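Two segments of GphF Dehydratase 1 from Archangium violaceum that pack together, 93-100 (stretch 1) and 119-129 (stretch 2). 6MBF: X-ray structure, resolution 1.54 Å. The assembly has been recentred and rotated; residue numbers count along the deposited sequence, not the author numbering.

Stretch 1 93-100: ARLRLRSE
Stretch 2, residues 119-129: AWTRHATGRIA

Two extended segments of one chain meet here mainly through side chains: no hydrogen bond crosses between them, and their backbones stay well apart. Residues 93-100 form a strand throughout, with phi from about -75° to -143° and psi from 122° to 149°. The second segment leaves a short turn at Ala119 (phi/psi -88/4), passes Trp120 at -98/130, and runs as a strand to Ala129 and beyond. His123, at -107/-38, departs from extended values, while Gly126 is almost fully extended at 174/-160. The touching parts run in broadly the same direction, 40° apart. Arg96 CA lies 8.9 Å from Trp120 CA, and Ser99 CA lies 8.9 Å from Arg127 CA. That spacing leaves room for a layer of side chains, yet only 333 Å² is buried in total, most of it around one pair.

That pair is Trp120 and Arg96, whose CA-to-CB bonds point toward the opposing segments. Trp120 gives up 122 Å², with chi1 m (-70°) and chi2 at 87°. Arg96 has 68 Å² covered and extends t, t, p, with chi4 at -168°, carrying its outer part, from CD to the guanidinium, over the indole. Arg96 CB approaches Trp120 CZ3 to 3.4 Å. Farther out, Arg96 CD sits over the six-membered ring, 4.3 Å from its centroid and 8° off the normal, a CH-pi contact. Arg96 CZ then lies 4.0 Å from the centroid of the five-membered ring, 17° off the normal, so the guanidinium stacks flat on the indole with planes at 19°. One side chain thus supplies both aliphatic contact and cation-pi attraction. Stacking also leaves the guanidinium edge free: Arg96 NH1 and NH2 are hydrogen-bonded just beyond the segments.

Arg94, two residues earlier on the same side of its strand, adds 35 Å². Its CB meets the indole obliquely, 3.8 Å from Trp120 CH2, and the m, m, m side chain then leads its end away. Between them, the backbone Leu95 C lies near the ring plane, 4.2 Å from Trp120 CZ3.

The remaining contacts are sparse. Ser99, chi1 t, and Ile128, p then t, both point toward the other segment, but Ser99 OG comes only to 4.3 Å from Ile128 CD1, a loose van der Waals approach. Arg98 NH2 and Arg122 NH2 are 4.0 Å apart, like charges that provide no attraction; both atoms are hydrogen-bonded elsewhere in the structure. The rule is economical: one indole, faced by a t, t, p arginine, accounts for more than half of the buried surface.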

ATOM      1  N   ALA A  93     -18.188  -5.007  -3.632  1.00 17.62           N
ATOM      2  CA  ALA A  93     -17.939  -5.437  -2.265  1.00 16.85           C
ATOM      3  C   ALA A  93     -18.084  -4.241  -1.341  1.00 19.37           C
ATOM      4  O   ALA A  93     -17.597  -3.148  -1.649  1.00 19.43           O
ATOM      5  CB  ALA A  93     -16.538  -6.038  -2.107  1.00 23.85           C
ATOM      6  N   ARG A  94     -18.757  -4.449  -0.215  1.00 18.00           N
ATOM      7  CA  ARG A  94     -18.813  -3.444   0.840  1.00 22.52           C
ATOM      8  C   ARG A  94     -17.485  -3.407   1.586  1.00 20.53           C
ATOM      9  O   ARG A  94     -16.936  -4.453   1.928  1.00 21.85           O
ATOM     10  CB  ARG A  94     -19.939  -3.758   1.823  1.00 22.34           C
ATOM     11  CG  ARG A  94     -21.326  -3.829   1.210  1.00 42.72           C
ATOM     12  CD  ARG A  94     -21.700  -2.536   0.507  1.00 51.50           C
ATOM     13  NE  ARG A  94     -21.456  -1.370   1.350  1.00 52.09           N
ATOM     14  CZ  ARG A  94     -22.326  -0.887   2.229  1.00 57.80           C
ATOM     15  NH1 ARG A  94     -23.507  -1.469   2.388  1.00 45.89           N
ATOM     16  NH2 ARG A  94     -22.012   0.180   2.952  1.00 60.65           N
ATOM     17  N   LEU A  95     -16.974  -2.202   1.830  1.00 19.14           N
ATOM     18  CA  LEU A  95     -15.765  -1.981   2.613  1.00 20.77           C
ATOM     19  C   LEU A  95     -16.113  -1.183   3.858  1.00 22.21           C
ATOM     20  O   LEU A  95     -16.959  -0.286   3.811  1.00 24.94           O
ATOM     21  CB  LEU A  95     -14.704  -1.217   1.828  1.00 33.69           C
ATOM     22  CG  LEU A  95     -13.766  -1.941   0.875  1.00 28.33           C
ATOM     23  CD1 LEU A  95     -12.632  -0.994   0.527  1.00 16.94           C
ATOM     24  CD2 LEU A  95     -13.233  -3.220   1.490  1.00 27.73           C
ATOM     25  N   ARG A  96     -15.444  -1.496   4.965  1.00 18.54           N
ATOM     26  CA  ARG A  96     -15.725  -0.836   6.232  1.00 19.12           C
ATOM     27  C   ARG A  96     -14.428  -0.640   6.993  1.00 20.40           C
ATOM     28  O   ARG A  96     -13.648  -1.582   7.132  1.00 19.68           O
ATOM     29  CB  ARG A  96     -16.703  -1.665   7.073  1.00 19.60           C
ATOM     30  CG  ARG A  96     -17.044  -1.083   8.439  1.00 24.34           C
ATOM     31  CD  ARG A  96     -17.935  -2.040   9.233  1.00 23.80           C
ATOM     32  NE  ARG A  96     -17.184  -3.183   9.751  1.00 19.90           N
ATOM     33  CZ  ARG A  96     -17.735  -4.279  10.269  1.00 22.93           C
ATOM     34  NH1 ARG A  96     -19.057  -4.396  10.340  1.00 28.99           N
ATOM     35  NH2 ARG A  96     -16.967  -5.260  10.709  1.00 22.91           N
ATOM     36  N   LEU A  97     -14.193   0.580   7.469  1.00 18.73           N
ATOM     37  CA  LEU A  97     -13.140   0.842   8.441  1.00 14.94           C
ATOM     38  C   LEU A  97     -13.816   1.310   9.718  1.00 17.12           C
ATOM     39  O   LEU A  97     -14.554   2.300   9.705  1.00 20.08           O
ATOM     40  CB  LEU A  97     -12.139   1.883   7.934  1.00 20.62           C
ATOM     41  CG  LEU A  97     -10.921   2.142   8.840  1.00 15.71           C
ATOM     42  CD1 LEU A  97      -9.713   2.604   8.004  1.00 16.90           C
ATOM     43  CD2 LEU A  97     -11.196   3.170   9.960  1.00 15.49           C
ATOM     44  N   ARG A  98     -13.565   0.603  10.810  1.00 18.00           N
ATOM     45  CA  ARG A  98     -14.086   0.983  12.110  1.00 17.62           C
ATOM     46  C   ARG A  98     -12.919   1.292  13.035  1.00 23.77           C
ATOM     47  O   ARG A  98     -11.834   0.715  12.912  1.00 19.97           O
ATOM     48  CB  ARG A  98     -14.980  -0.118  12.700  1.00 17.62           C
ATOM     49  CG  ARG A  98     -14.261  -1.378  13.114  1.00 25.50           C
ATOM     50  CD  ARG A  98     -15.252  -2.470  13.506  1.00 24.70           C
ATOM     51  NE  ARG A  98     -14.581  -3.611  14.127  1.00 29.95           N
ATOM     52  CZ  ARG A  98     -15.182  -4.770  14.373  1.00 42.41           C
ATOM     53  NH1 ARG A  98     -16.454  -4.929  14.041  1.00 30.06           N
ATOM     54  NH2 ARG A  98     -14.514  -5.766  14.940  1.00 47.02           N
ATOM     55  N   SER A  99     -13.150   2.209  13.963  1.00 19.06           N
ATOM     56  CA  SER A  99     -12.088   2.705  14.820  1.00 16.95           C
ATOM     57  C   SER A  99     -12.643   2.954  16.211  1.00 23.25           C
ATOM     58  O   SER A  99     -13.783   3.403  16.360  1.00 25.29           O
ATOM     59  CB  SER A  99     -11.488   4.002  14.261  1.00 22.31           C
ATOM     60  OG  SER A  99     -10.431   4.466  15.077  1.00 36.05           O
ATOM     61  N   GLU A 100     -11.845   2.631  17.221  1.00 23.18           N
ATOM     62  CA  GLU A 100     -12.107   3.086  18.579  1.00 22.76           C
ATOM     63  C   GLU A 100     -10.767   3.400  19.217  1.00 27.26           C
ATOM     64  O   GLU A 100      -9.810   2.632  19.071  1.00 21.87           O
ATOM     65  CB  GLU A 100     -12.895   2.060  19.406  1.00 34.98           C
ATOM     66  CG  GLU A 100     -12.327   0.669  19.446  1.00 47.60           C
ATOM     67  CD  GLU A 100     -13.104  -0.235  20.391  1.00 58.05           C
ATOM     68  OE1 GLU A 100     -12.464  -0.908  21.225  1.00 64.90           O
ATOM     69  OE2 GLU A 100     -14.352  -0.261  20.309  1.00 42.62           O
ATOM     70  N   ALA A 119     -21.048 -11.715   8.587  1.00 36.98           N
ATOM     71  CA  ALA A 119     -20.723 -11.805   7.171  1.00 50.59           C
ATOM     72  C   ALA A 119     -19.519 -10.955   6.782  1.00 37.89           C
ATOM     73  O   ALA A 119     -19.180 -10.898   5.597  1.00 28.81           O
ATOM     74  CB  ALA A 119     -21.934 -11.399   6.324  1.00 46.15           C
ATOM     75  N   TRP A 120     -18.861 -10.307   7.738  1.00 28.73           N
ATOM     76  CA  TRP A 120     -17.744  -9.418   7.449  1.00 21.37           C
ATOM     77  C   TRP A 120     -16.423 -10.145   7.666  1.00 29.25           C
ATOM     78  O   TRP A 120     -16.208 -10.754   8.718  1.00 32.90           O
ATOM     79  CB  TRP A 120     -17.806  -8.168   8.323  1.00 21.51           C
ATOM     80  CG  TRP A 120     -18.923  -7.237   7.985  1.00 28.88           C
ATOM     81  CD1 TRP A 120     -20.204  -7.284   8.460  1.00 31.89           C
ATOM     82  CD2 TRP A 120     -18.862  -6.104   7.110  1.00 22.27           C
ATOM     83  NE1 TRP A 120     -20.943  -6.257   7.932  1.00 29.71           N
ATOM     84  CE2 TRP A 120     -20.144  -5.515   7.103  1.00 24.54           C
ATOM     85  CE3 TRP A 120     -17.850  -5.530   6.330  1.00 17.27           C
ATOM     86  CZ2 TRP A 120     -20.442  -4.377   6.347  1.00 24.94           C
ATOM     87  CZ3 TRP A 120     -18.145  -4.399   5.582  1.00 18.41           C
ATOM     88  CH2 TRP A 120     -19.432  -3.834   5.596  1.00 24.34           C
ATOM     89  N   THR A 121     -15.539 -10.065   6.675  1.00 20.76           N
ATOM     90  CA  THR A 121     -14.223 -10.687   6.738  1.00 18.54           C
ATOM     91  C   THR A 121     -13.186  -9.628   7.088  1.00 19.00           C
ATOM     92  O   THR A 121     -13.111  -8.592   6.421  1.00 21.57           O
ATOM     93  CB  THR A 121     -13.863 -11.342   5.402  1.00 22.77           C
ATOM     94  OG1 THR A 121     -14.806 -12.385   5.102  1.00 30.40           O
ATOM     95  CG2 THR A 121     -12.445 -11.909   5.438  1.00 21.05           C
ATOM     96  N   ARG A 122     -12.387  -9.900   8.115  1.00 19.59           N
ATOM     97  CA  ARG A 122     -11.342  -8.973   8.551  1.00 16.06           C
ATOM     98  C   ARG A 122     -10.142  -9.058   7.616  1.00 17.22           C
ATOM     99  O   ARG A 122      -9.565 -10.139   7.436  1.00 23.14           O
ATOM    100  CB  ARG A 122     -10.912  -9.281   9.986  1.00 18.99           C
ATOM    101  CG  ARG A 122      -9.689  -8.482  10.428  1.00 20.35           C
ATOM    102  CD  ARG A 122      -9.228  -8.868  11.847  1.00 24.19           C
ATOM    103  NE  ARG A 122     -10.106  -8.340  12.883  1.00 33.41           N
ATOM    104  CZ  ARG A 122     -10.779  -9.089  13.752  1.00 56.24           C
ATOM    105  NH1 ARG A 122     -10.672 -10.411  13.724  1.00 33.18           N
ATOM    106  NH2 ARG A 122     -11.557  -8.514  14.660  1.00 31.74           N
ATOM    107  N   HIS A 123      -9.746  -7.922   7.039  1.00 16.05           N
ATOM    108  CA  HIS A 123      -8.608  -7.884   6.125  1.00 15.39           C
ATOM    109  C   HIS A 123      -7.371  -7.226   6.703  1.00 20.17           C
ATOM    110  O   HIS A 123      -6.263  -7.705   6.451  1.00 19.50           O
ATOM    111  CB  HIS A 123      -8.994  -7.169   4.825  1.00 14.44           C
ATOM    112  CG  HIS A 123     -10.091  -7.860   4.090  1.00 15.34           C
ATOM    113  ND1 HIS A 123      -9.942  -9.123   3.561  1.00 16.98           N
ATOM    114  CD2 HIS A 123     -11.369  -7.494   3.846  1.00 17.45           C
ATOM    115  CE1 HIS A 123     -11.083  -9.501   3.012  1.00 18.97           C
ATOM    116  NE2 HIS A 123     -11.961  -8.525   3.161  1.00 16.89           N
ATOM    117  N   ALA A 124      -7.514  -6.151   7.481  1.00 15.79           N
ATOM    118  CA  ALA A 124      -6.330  -5.456   7.980  1.00 15.27           C
ATOM    119  C   ALA A 124      -6.679  -4.693   9.247  1.00 18.16           C
ATOM    120  O   ALA A 124      -7.797  -4.196   9.400  1.00 17.89           O
ATOM    121  CB  ALA A 124      -5.747  -4.491   6.939  1.00 19.75           C
ATOM    122  N   THR A 125      -5.701  -4.601  10.145  1.00 16.98           N
ATOM    123  CA  THR A 125      -5.852  -3.905  11.419  1.00 15.71           C
ATOM    124  C   THR A 125      -4.557  -3.183  11.771  1.00 23.68           C
ATOM    125  O   THR A 125      -3.475  -3.535  11.292  1.00 18.06           O
ATOM    126  CB  THR A 125      -6.200  -4.866  12.558  1.00 16.74           C
ATOM    127  OG1 THR A 125      -5.121  -5.795  12.731  1.00 16.81           O
ATOM    128  CG2 THR A 125      -7.481  -5.645  12.251  1.00 17.95           C
ATOM    129  N   GLY A 126      -4.676  -2.186  12.643  1.00 17.20           N
ATOM    130  CA  GLY A 126      -3.505  -1.467  13.117  1.00 14.53           C
ATOM    131  C   GLY A 126      -3.924  -0.296  13.983  1.00 15.74           C
ATOM    132  O   GLY A 126      -5.049  -0.254  14.490  1.00 17.75           O
ATOM    133  N   ARG A 127      -3.015   0.663  14.126  1.00 17.67           N
ATOM    134  CA  ARG A 127      -3.255   1.847  14.942  1.00 17.22           C
ATOM    135  C   ARG A 127      -2.951   3.091  14.124  1.00 15.50           C
ATOM    136  O   ARG A 127      -2.140   3.053  13.198  1.00 16.81           O
ATOM    137  CB  ARG A 127      -2.398   1.830  16.208  1.00 21.92           C
ATOM    138  CG  ARG A 127      -2.514   0.549  16.993  1.00 24.42           C
ATOM    139  CD  ARG A 127      -1.425   0.458  18.050  1.00 38.95           C
ATOM    140  NE  ARG A 127      -1.238  -0.916  18.505  1.00 43.15           N
ATOM    141  CZ  ARG A 127      -1.982  -1.497  19.440  1.00 44.14           C
ATOM    142  NH1 ARG A 127      -2.969  -0.823  20.014  1.00 40.24           N
ATOM    143  NH2 ARG A 127      -1.745  -2.750  19.795  1.00 38.40           N
ATOM    144  N   ILE A 128      -3.630   4.188  14.446  1.00 17.30           N
ATOM    145  CA  ILE A 128      -3.425   5.442  13.731  1.00 13.72           C
ATOM    146  C   ILE A 128      -3.039   6.529  14.725  1.00 16.67           C
ATOM    147  O   ILE A 128      -3.401   6.485  15.907  1.00 19.49           O
ATOM    148  CB  ILE A 128      -4.661   5.873  12.911  1.00 16.93           C
ATOM    149  CG1 ILE A 128      -5.936   5.791  13.756  1.00 17.28           C
ATOM    150  CG2 ILE A 128      -4.790   5.034  11.622  1.00 16.58           C
ATOM    151  CD1 ILE A 128      -7.154   6.384  13.064  1.00 23.68           C
ATOM    152  N   ALA A 129      -2.289   7.506  14.235  1.00 16.82           N
ATOM    153  CA  ALA A 129      -1.859   8.627  15.058  1.00 19.92           C
ATOM    154  C   ALA A 129      -1.553   9.803  14.143  1.00 20.15           C
ATOM    155  O   ALA A 129      -1.523   9.678  12.916  1.00 16.89           O
ATOM    156  CB  ALA A 129      -0.651   8.260  15.922  1.00 19.12           C
TER